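Long-range contacts in gdp-l-fucose synthetase (Naegleria fowleri, PDB 6AQZ), which binds NADP and probably makes GDP-L-fucose by epimerising and reducing a GDP-4-keto-6-deoxymannose intermediate: residues A[37-42]-A[239-244]; A[217-222]-A[283-288]. One frame throughout, in Å; residues are numbered along the deposited sequence.

Contact 1. Residues A[37-42]-A[239-244]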
loop_
_atom_site.group_PDB
_atom_site.type_symbol
_atom_site.label_atom_id
_atom_site.label_comp_id
_atom_site.label_asym_id
_atom_site.label_seq_id
_atom_site.Cartn_x
_atom_site.Cartn_y
_atom_site.Cartn_z
ATOM N N GLY A 37 21.082 -10.932 7.526
ATOM C CA GLY A 37 21.786 -10.172 8.546
ATOM C C GLY A 37 23.081 -10.822 9.003
ATOM O O GLY A 37 24.097 -10.138 9.177
ATOM N N LYS A 38 23.050 -12.150 9.252
ATOM C CA LYS A 38 24.253 -12.860 9.693
ATOM C C LYS A 38 25.328 -12.827 8.615
ATOM O O LYS A 38 26.521 -12.812 8.924
ATOM C CB LYS A 38 23.922 -14.311 10.066
ATOM C CG LYS A 38 22.988 -14.433 11.277
ATOM C CD LYS A 38 23.593 -13.908 12.562
ATOM C CE LYS A 38 24.439 -14.974 13.227
ATOM N NZ LYS A 38 24.906 -14.524 14.557
ATOM N N ALA A 39 24.924 -12.840 7.341
ATOM C CA ALA A 39 25.900 -12.721 6.268
ATOM C C ALA A 39 26.591 -11.358 6.304
ATOM O O ALA A 39 27.823 -11.276 6.213
ATOM C CB ALA A 39 25.215 -12.962 4.929
ATOM N N VAL A 40 25.818 -10.282 6.493
ATOM C CA VAL A 40 26.425 -8.961 6.632
ATOM C C VAL A 40 27.392 -8.946 7.811
ATOM O O VAL A 40 28.510 -8.426 7.709
ATOM C CB VAL A 40 25.335 -7.877 6.759
ATOM C CG1 VAL A 40 25.957 -6.532 7.102
ATOM C CG2 VAL A 40 24.528 -7.779 5.473
ATOM N N GLU A 41 26.985 -9.531 8.942
ATOM C CA GLU A 41 27.852 -9.573 10.119
ATOM C C GLU A 41 29.152 -10.327 9.830
ATOM O O GLU A 41 30.225 -9.955 10.320
ATOM C CB GLU A 41 27.106 -10.217 11.287
ATOM C CG GLU A 41 27.927 -10.316 12.569
ATOM C CD GLU A 41 27.209 -11.052 13.687
ATOM O OE1 GLU A 41 26.355 -11.929 13.406
ATOM O OE2 GLU A 41 27.489 -10.731 14.856
ATOM N N HIS A 42 29.070 -11.398 9.041
ATOM C CA HIS A 42 30.256 -12.157 8.668
ATOM C C HIS A 42 31.193 -11.329 7.781
ATOM O O HIS A 42 32.405 -11.299 8.008
ATOM C CB HIS A 42 29.828 -13.454 7.988
ATOM C CG HIS A 42 30.966 -14.246 7.424
ATOM N ND1 HIS A 42 31.183 -14.371 6.068
ATOM C CD2 HIS A 42 31.953 -14.948 8.031
ATOM C CE1 HIS A 42 32.258 -15.115 5.865
ATOM N NE2 HIS A 42 32.742 -15.478 7.039
ATOM N N TYR A 239 24.116 -16.565 -3.089
ATOM C CA TYR A 239 24.746 -16.852 -1.804
ATOM C C TYR A 239 24.657 -15.646 -0.883
ATOM O O TYR A 239 25.027 -14.532 -1.263
ATOM C CB TYR A 239 26.215 -17.237 -2.022
ATOM C CG TYR A 239 26.950 -17.791 -0.817
ATOM C CD1 TYR A 239 26.278 -18.496 0.177
ATOM C CD2 TYR A 239 28.332 -17.642 -0.698
ATOM C CE1 TYR A 239 26.958 -19.018 1.268
ATOM C CE2 TYR A 239 29.032 -18.168 0.388
ATOM C CZ TYR A 239 28.339 -18.856 1.370
ATOM O OH TYR A 239 29.007 -19.374 2.454
ATOM N N SER A 240 24.223 -15.880 0.353
ATOM C CA SER A 240 24.029 -14.766 1.271
ATOM C C SER A 240 25.309 -13.967 1.512
ATOM O O SER A 240 25.241 -12.743 1.667
ATOM C CB SER A 240 23.449 -15.283 2.585
ATOM O OG SER A 240 24.373 -16.134 3.227
ATOM N N HIS A 241 26.483 -14.614 1.546
ATOM C CA HIS A 241 27.702 -13.824 1.721
ATOM C C HIS A 241 27.951 -12.906 0.516
ATOM O O HIS A 241 28.378 -11.754 0.678
ATOM C CB HIS A 241 28.903 -14.734 1.961
ATOM C CG HIS A 241 28.841 -15.474 3.255
ATOM N ND1 HIS A 241 29.821 -16.355 3.657
ATOM C CD2 HIS A 241 27.913 -15.467 4.240
ATOM C CE1 HIS A 241 29.504 -16.855 4.836
ATOM N NE2 HIS A 241 28.346 -16.340 5.209
ATOM N N ASP A 242 27.669 -13.391 -0.695
ATOM C CA ASP A 242 27.744 -12.526 -1.865
ATOM C C ASP A 242 26.717 -11.392 -1.786
ATOM O O ASP A 242 27.048 -10.225 -2.045
ATOM C CB ASP A 242 27.529 -13.344 -3.132
ATOM C CG ASP A 242 28.668 -14.252 -3.443
ATOM O OD1 ASP A 242 29.733 -14.159 -2.783
ATOM O OD2 ASP A 242 28.495 -15.054 -4.381
ATOM N N ALA A 243 25.477 -11.711 -1.404
ATOM C CA ALA A 243 24.460 -10.668 -1.258
ATOM C C ALA A 243 24.896 -9.619 -0.244
ATOM O O ALA A 243 24.652 -8.418 -0.436
ATOM C CB ALA A 243 23.119 -11.275 -0.836
ATOM N N ALA A 244 25.553 -10.063 0.841
ATOM C CA ALA A 244 26.040 -9.139 1.860
ATOM C C ALA A 244 27.105 -8.184 1.308
ATOM O O ALA A 244 27.166 -7.017 1.715
ATOM C CB ALA A 244 26.592 -9.929 3.059
#
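The imidazoles of H42 and H241 lie over one another in an offset stack, their centroids 4.2 Å apart and their planes tilted by 26°. H42 has CG anti to the backbone N, which swings its ring across the gap to the other helix, whereas H241 has CG beside the backbone N and its side chain crosses that of H42 at about a right angle. The H42 ring meets its neighbour through the ND1–CE1 side: H42 ND1 sits over one face of H241, displaced toward the rim, 3.2 Å from H241 CE1. Although the two ND1 atoms are near, no hydrogen bond joins them, and the pair meets as an offset stack. Y239 CZ approaches the opposite face of H241, 3.6 Å above its plane and toward the rim.

Both helices belong to the Rossmann-type NADP-binding domain: 37-42 lies in the helix that follows the first strand and carries G37, probably the last glycine of the GxGxxG dinucleotide-binding motif, while 239-244 opens the helix after strand 234-239. Their local axes cross at -67° and come within 8.1 Å, an approach permitted by alanines at the interface. A39 points its methyl at the first turn of the other helix, with CB 3.3 Å from S240 O and also at the edge of the H241 ring. A244 answers from the second turn, its CB set against the backbone between A39 and V40, 3.5 Å from V40 N. V40, whose CG2 lies beside its own N and anti to the carbonyl carbon, brings CG2 to 3.8 Å from A244 CB, while its side chain also touches F55 of strand 52-55.

Contact 2. Residues A[217-222]-A[283-288]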
loop_
_atom_site.group_PDB
_atom_site.type_symbol
_atom_site.label_atom_id
_atom_site.label_comp_id
_atom_site.label_asym_id
_atom_site.label_seq_id
_atom_site.Cartn_x
_atom_site.Cartn_y
_atom_site.Cartn_z
ATOM N N LYS A 217 18.232 -35.530 6.560
ATOM C CA LYS A 217 17.384 -36.570 7.140
ATOM C C LYS A 217 17.554 -37.898 6.408
ATOM O O LYS A 217 17.610 -38.965 7.037
ATOM C CB LYS A 217 15.916 -36.128 7.129
ATOM C CG LYS A 217 15.537 -34.995 8.112
ATOM C CD LYS A 217 14.080 -34.492 7.870
ATOM C CE LYS A 217 13.732 -33.248 8.707
ATOM N NZ LYS A 217 12.267 -32.916 8.713
ATOM N N ALA A 218 17.673 -37.843 5.083
ATOM C CA ALA A 218 17.832 -39.042 4.277
ATOM C C ALA A 218 19.140 -39.758 4.584
ATOM O O ALA A 218 19.189 -40.995 4.609
ATOM C CB ALA A 218 17.760 -38.676 2.798
ATOM N N GLN A 219 20.206 -38.999 4.839
ATOM C CA GLN A 219 21.493 -39.613 5.142
ATOM C C GLN A 219 21.484 -40.261 6.527
ATOM O O GLN A 219 21.975 -41.382 6.707
ATOM C CB GLN A 219 22.592 -38.546 5.042
ATOM C CG GLN A 219 24.000 -39.102 5.248
ATOM C CD GLN A 219 25.084 -38.101 4.863
ATOM O OE1 GLN A 219 25.154 -36.981 5.397
ATOM N NE2 GLN A 219 25.947 -38.508 3.935
ATOM N N GLN A 220 20.910 -39.573 7.512
ATOM C CA GLN A 220 20.892 -40.077 8.878
ATOM C C GLN A 220 19.943 -41.267 9.018
ATOM O O GLN A 220 20.268 -42.264 9.686
ATOM C CB GLN A 220 20.509 -38.935 9.821
ATOM C CG GLN A 220 20.360 -39.317 11.264
ATOM C CD GLN A 220 21.404 -38.673 12.148
ATOM O OE1 GLN A 220 21.832 -37.545 11.903
ATOM N NE2 GLN A 220 21.827 -39.393 13.188
ATOM N N ASN A 221 18.804 -41.204 8.318
ATOM C CA ASN A 221 17.726 -42.182 8.418
ATOM C C ASN A 221 17.949 -43.415 7.544
ATOM O O ASN A 221 17.475 -44.502 7.878
ATOM C CB ASN A 221 16.394 -41.517 8.059
ATOM N N GLY A 222 18.556 -43.254 6.375
ATOM C CA GLY A 222 18.720 -44.352 5.449
ATOM C C GLY A 222 17.738 -44.312 4.302
ATOM O O GLY A 222 17.692 -45.259 3.510
ATOM N N PHE A 283 26.794 -33.294 0.775
ATOM C CA PHE A 283 26.623 -34.149 1.931
ATOM C C PHE A 283 27.325 -35.486 1.761
ATOM O O PHE A 283 27.473 -36.210 2.753
ATOM C CB PHE A 283 25.135 -34.393 2.169
ATOM C CG PHE A 283 24.472 -33.353 3.012
ATOM C CD1 PHE A 283 24.652 -33.338 4.384
ATOM C CD2 PHE A 283 23.652 -32.388 2.431
ATOM C CE1 PHE A 283 24.022 -32.384 5.164
ATOM C CE2 PHE A 283 23.030 -31.432 3.201
ATOM C CZ PHE A 283 23.215 -31.427 4.570
ATOM N N ASN A 284 27.811 -35.779 0.546
ATOM C CA ASN A 284 28.297 -37.105 0.167
ATOM C C ASN A 284 27.207 -38.154 0.364
ATOM O O ASN A 284 27.460 -39.265 0.837
ATOM C CB ASN A 284 29.574 -37.479 0.920
ATOM C CG ASN A 284 30.749 -36.612 0.526
ATOM O OD1 ASN A 284 30.971 -36.342 -0.659
ATOM N ND2 ASN A 284 31.501 -36.158 1.515
ATOM N N PHE A 285 25.976 -37.781 0.021
ATOM C CA PHE A 285 24.860 -38.708 0.113
ATOM C C PHE A 285 24.920 -39.726 -1.022
ATOM O O PHE A 285 24.941 -39.351 -2.200
ATOM C CB PHE A 285 23.546 -37.937 0.086
ATOM C CG PHE A 285 22.329 -38.805 0.149
ATOM C CD1 PHE A 285 21.969 -39.431 1.336
ATOM C CD2 PHE A 285 21.515 -38.958 -0.962
ATOM C CE1 PHE A 285 20.836 -40.218 1.400
ATOM C CE2 PHE A 285 20.381 -39.743 -0.906
ATOM C CZ PHE A 285 20.035 -40.371 0.276
ATOM N N THR A 286 24.900 -41.020 -0.659
ATOM C CA THR A 286 25.073 -42.111 -1.612
ATOM C C THR A 286 23.776 -42.843 -1.943
ATOM O O THR A 286 23.794 -43.771 -2.758
ATOM C CB THR A 286 26.114 -43.131 -1.093
ATOM O OG1 THR A 286 25.562 -43.943 -0.037
ATOM C CG2 THR A 286 27.362 -42.426 -0.583
ATOM N N GLY A 287 22.651 -42.461 -1.349
ATOM C CA GLY A 287 21.386 -43.073 -1.692
ATOM C C GLY A 287 20.759 -42.449 -2.931
ATOM O O GLY A 287 21.313 -41.560 -3.579
ATOM N N ASN A 288 19.569 -42.934 -3.260
ATOM C CA ASN A 288 18.876 -42.432 -4.439
ATOM C C ASN A 288 18.349 -41.023 -4.216
ATOM O O ASN A 288 17.954 -40.652 -3.111
ATOM C CB ASN A 288 17.716 -43.344 -4.804
ATOM C CG ASN A 288 18.137 -44.768 -4.911
ATOM O OD1 ASN A 288 19.218 -45.069 -5.425
ATOM N ND2 ASN A 288 17.295 -45.670 -4.416
HETATM O O HOH W 1 24.902 -41.332 2.418
HETATM O O HOH W 2 27.709 -35.877 5.800
#
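With CG anti to the backbone N (chi1 -176°) and the chain extended beyond CG, Q219 stretches straight out from its helix and carries its amide to the turn that leaves helix 272-283; F285, with CG likewise anti to its N, sends its ring back toward the base of that glutamine. The contact joins the last turns of helix 207-221 to the loop before strand 289-292, the strand that pairs in parallel with 225-228 in a small two-stranded sheet apart from the Rossmann sheet.

Q219 NE2 donates to F283 O over 3.0 Å, with an N-H...O angle of 154°. The acceptor lies near the amide plane of Q219, but the donor stands above the carbonyl plane of F283. F283 O also takes a hydrogen bond from a water that donates to Q219 OE1, so both ends of the amide are tied to one carbonyl. The F283 ring, turned 80° from that amide, extends toward helix 321-335.

Nearer the base of the glutamine, F285 lays CD1 and CE1 along the helix backbone at A218 and Q219, its CE1 3.7 Å from A218 CB. G287 N sits over the centre of this ring, 3.5 Å above its plane. A second water accepts from T286 N at 3.1 Å and, weakly, from Q219 NE2.

How the contacts relate
The two contacts lie in separate parts of the chain, their centres 28 Å apart and their nearest atoms about 13 Å apart, without touching. Contact 1 is central, its centre about 9 Å from the centre of the chain, and the S240 side chain is about 8 Å from the bound NADP. Contact 2 is peripheral, its centre about 30 Å from that of the chain, and joins a helix end to a loop. Their segments alternate along the sequence: 217-222 precedes 239-244, and 283-288 follows it. Helix 321-335 is a shared neighbour, touched by Y239 from contact 1 and by F283 from contact 2.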